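Local coordinates for imelysin-like protein (Psychrobacter arcticus, PDB 3PF0), which is of unknown function but belongs to the imelysin-like M75 family and has been put forward as a putative metalloendopeptidase, at residues A277-A282 / T306-T311. Sequence-based numbering, arbitrary orientation.
Sequences ATLNKA and TALADT
L308 of helix 298-316 packs its side chain against L279 and N280 of helix 268-283. Its CB leaves toward the facing helix and has OD1 of N280 3.6 Å away; no hydrogen bond crosses the interface, so this is a van der Waals approach of an amide oxygen to a methylene. CG, the branch point, stands opposite its own carbonyl carbon (chi1 -83°), and chi2 of 150° then spreads the two methyls over the facing helix. CD1 lies 3.9 Å from CA of N280 and also faces that residue's OD1. CD2 meets CD2 of L279 at 3.8 Å, the two leucine side chains running roughly perpendicular to each other, and it borders the backbone N of N280 as well, at 4.0 Å. The backbones come nearest here, the CA atoms of N280 and L308 being 6.3 Å apart. L276 and M283 of helix 268-283 also touch L308, while I340, L234 and V238 of two further helices pack on L279. Replacing L308 with an alanine, which lacks the branched end, would probably leave L279 CD2 without its methyl partner and the N280 backbone less closely packed. Within the all-helical imelysin-like fold, these two segments thus meet through van der Waals packing, leucine on leucine plus an amide oxygen against a methylene, with no hydrogen bond between them.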
ATOM      1  N   ALA A 277       4.332  -8.621   4.155  1.00 36.39           N
ATOM      2  CA  ALA A 277       3.536  -9.843   3.979  1.00 36.06           C
ATOM      3  C   ALA A 277       3.038 -10.004   2.526  1.00 39.97           C
ATOM      4  O   ALA A 277       2.964 -11.131   2.026  1.00 40.56           O
ATOM      5  CB  ALA A 277       2.356  -9.839   4.941  1.00 36.06           C
ATOM      6  N   THR A 278       2.728  -8.882   1.846  1.00 35.74           N
ATOM      7  CA  THR A 278       2.257  -8.876   0.457  1.00 35.54           C
ATOM      8  C   THR A 278       3.431  -9.224  -0.461  1.00 41.69           C
ATOM      9  O   THR A 278       3.278 -10.056  -1.360  1.00 41.79           O
ATOM     10  CB  THR A 278       1.593  -7.533   0.147  1.00 41.97           C
ATOM     11  OG1 THR A 278       0.472  -7.411   1.016  1.00 40.66           O
ATOM     12  CG2 THR A 278       1.136  -7.408  -1.297  1.00 39.68           C
ATOM     13  N   LEU A 279       4.604  -8.623  -0.204  1.00 40.51           N
ATOM     14  CA  LEU A 279       5.835  -8.890  -0.952  1.00 41.79           C
ATOM     15  C   LEU A 279       6.258 -10.350  -0.758  1.00 45.66           C
ATOM     16  O   LEU A 279       6.625 -11.002  -1.736  1.00 45.79           O
ATOM     17  CB  LEU A 279       6.955  -7.928  -0.518  1.00 42.28           C
ATOM     18  CG  LEU A 279       8.197  -7.861  -1.419  1.00 48.57           C
ATOM     19  CD1 LEU A 279       7.893  -7.158  -2.743  1.00 48.80           C
ATOM     20  CD2 LEU A 279       9.325  -7.133  -0.721  1.00 51.33           C
ATOM     21  N   ASN A 280       6.150 -10.872   0.491  1.00 41.57           N
ATOM     22  CA  ASN A 280       6.463 -12.271   0.814  1.00 42.03           C
ATOM     23  C   ASN A 280       5.527 -13.236   0.066  1.00 45.68           C
ATOM     24  O   ASN A 280       5.978 -14.280  -0.408  1.00 46.03           O
ATOM     25  CB  ASN A 280       6.379 -12.527   2.315  1.00 39.14           C
ATOM     26  CG  ASN A 280       6.854 -13.902   2.695  1.00 57.79           C
ATOM     27  OD1 ASN A 280       8.039 -14.221   2.583  1.00 52.09           O
ATOM     28  ND2 ASN A 280       5.930 -14.760   3.119  1.00 50.57           N
ATOM     29  N   LYS A 281       4.232 -12.880  -0.043  1.00 41.62           N
ATOM     30  CA  LYS A 281       3.220 -13.679  -0.751  1.00 41.47           C
ATOM     31  C   LYS A 281       3.580 -13.787  -2.239  1.00 46.04           C
ATOM     32  O   LYS A 281       3.401 -14.845  -2.834  1.00 46.57           O
ATOM     33  CB  LYS A 281       1.827 -13.043  -0.581  1.00 43.09           C
ATOM     34  CG  LYS A 281       0.679 -14.042  -0.609  1.00 61.03           C
ATOM     35  CD  LYS A 281      -0.538 -13.483  -1.324  1.00 70.11           C
ATOM     36  CE  LYS A 281      -1.564 -14.555  -1.599  1.00 83.18           C
ATOM     37  NZ  LYS A 281      -2.554 -14.121  -2.624  1.00 91.47           N
ATOM     38  N   ALA A 282       4.113 -12.693  -2.824  1.00 43.02           N
ATOM     39  CA  ALA A 282       4.533 -12.629  -4.222  1.00 43.29           C
ATOM     40  C   ALA A 282       5.845 -13.396  -4.456  1.00 49.73           C
ATOM     41  O   ALA A 282       5.946 -14.115  -5.452  1.00 50.27           O
ATOM     42  CB  ALA A 282       4.691 -11.177  -4.650  1.00 42.97           C
ATOM     43  N   THR A 306      14.158 -16.232   2.948  1.00 51.04           N
ATOM     44  CA  THR A 306      14.869 -16.129   4.222  1.00 51.39           C
ATOM     45  C   THR A 306      15.007 -14.659   4.627  1.00 54.72           C
ATOM     46  O   THR A 306      14.719 -14.341   5.779  1.00 54.53           O
ATOM     47  CB  THR A 306      16.215 -16.862   4.146  1.00 58.57           C
ATOM     48  OG1 THR A 306      15.951 -18.251   3.936  1.00 58.81           O
ATOM     49  CG2 THR A 306      17.061 -16.697   5.412  1.00 57.06           C
ATOM     50  N   ALA A 307      15.401 -13.768   3.685  1.00 50.68           N
ATOM     51  CA  ALA A 307      15.560 -12.328   3.930  1.00 49.76           C
ATOM     52  C   ALA A 307      14.235 -11.664   4.358  1.00 51.69           C
ATOM     53  O   ALA A 307      14.237 -10.860   5.296  1.00 50.71           O
ATOM     54  CB  ALA A 307      16.117 -11.637   2.695  1.00 50.56           C
ATOM     55  N   LEU A 308      13.117 -12.012   3.688  1.00 46.98           N
ATOM     56  CA  LEU A 308      11.798 -11.486   4.017  1.00 45.63           C
ATOM     57  C   LEU A 308      11.343 -11.964   5.409  1.00 49.97           C
ATOM     58  O   LEU A 308      10.785 -11.176   6.173  1.00 48.47           O
ATOM     59  CB  LEU A 308      10.772 -11.872   2.943  1.00 45.23           C
ATOM     60  CG  LEU A 308      10.735 -10.968   1.709  1.00 49.08           C
ATOM     61  CD1 LEU A 308      10.323 -11.741   0.506  1.00 49.77           C
ATOM     62  CD2 LEU A 308       9.783  -9.810   1.905  1.00 48.96           C
ATOM     63  N   ALA A 309      11.627 -13.231   5.746  1.00 48.56           N
ATOM     64  CA  ALA A 309      11.308 -13.827   7.044  1.00 48.86           C
ATOM     65  C   ALA A 309      12.110 -13.167   8.178  1.00 53.00           C
ATOM     66  O   ALA A 309      11.546 -12.968   9.254  1.00 52.97           O
ATOM     67  CB  ALA A 309      11.573 -15.327   7.017  1.00 50.99           C
ATOM     68  N   ASP A 310      13.398 -12.814   7.938  1.00 49.33           N
ATOM     69  CA  ASP A 310      14.256 -12.153   8.933  1.00 50.23           C
ATOM     70  C   ASP A 310      13.769 -10.720   9.215  1.00 54.05           C
ATOM     71  O   ASP A 310      13.806 -10.271  10.366  1.00 54.04           O
ATOM     72  CB  ASP A 310      15.734 -12.120   8.477  1.00 53.55           C
ATOM     73  CG  ASP A 310      16.431 -13.460   8.278  1.00 67.13           C
ATOM     74  OD1 ASP A 310      15.994 -14.463   8.893  1.00 69.27           O
ATOM     75  OD2 ASP A 310      17.420 -13.507   7.511  1.00 72.96           O
ATOM     76  N   THR A 311      13.328 -10.008   8.155  1.00 49.32           N
ATOM     77  CA  THR A 311      12.820  -8.636   8.235  1.00 47.56           C
ATOM     78  C   THR A 311      11.512  -8.636   9.032  1.00 49.60           C
ATOM     79  O   THR A 311      11.334  -7.783   9.902  1.00 48.62           O
ATOM     80  CB  THR A 311      12.663  -8.018   6.822  1.00 51.73           C
ATOM     81  OG1 THR A 311      13.842  -8.281   6.059  1.00 54.02           O
ATOM     82  CG2 THR A 311      12.435  -6.509   6.862  1.00 46.11           C
TER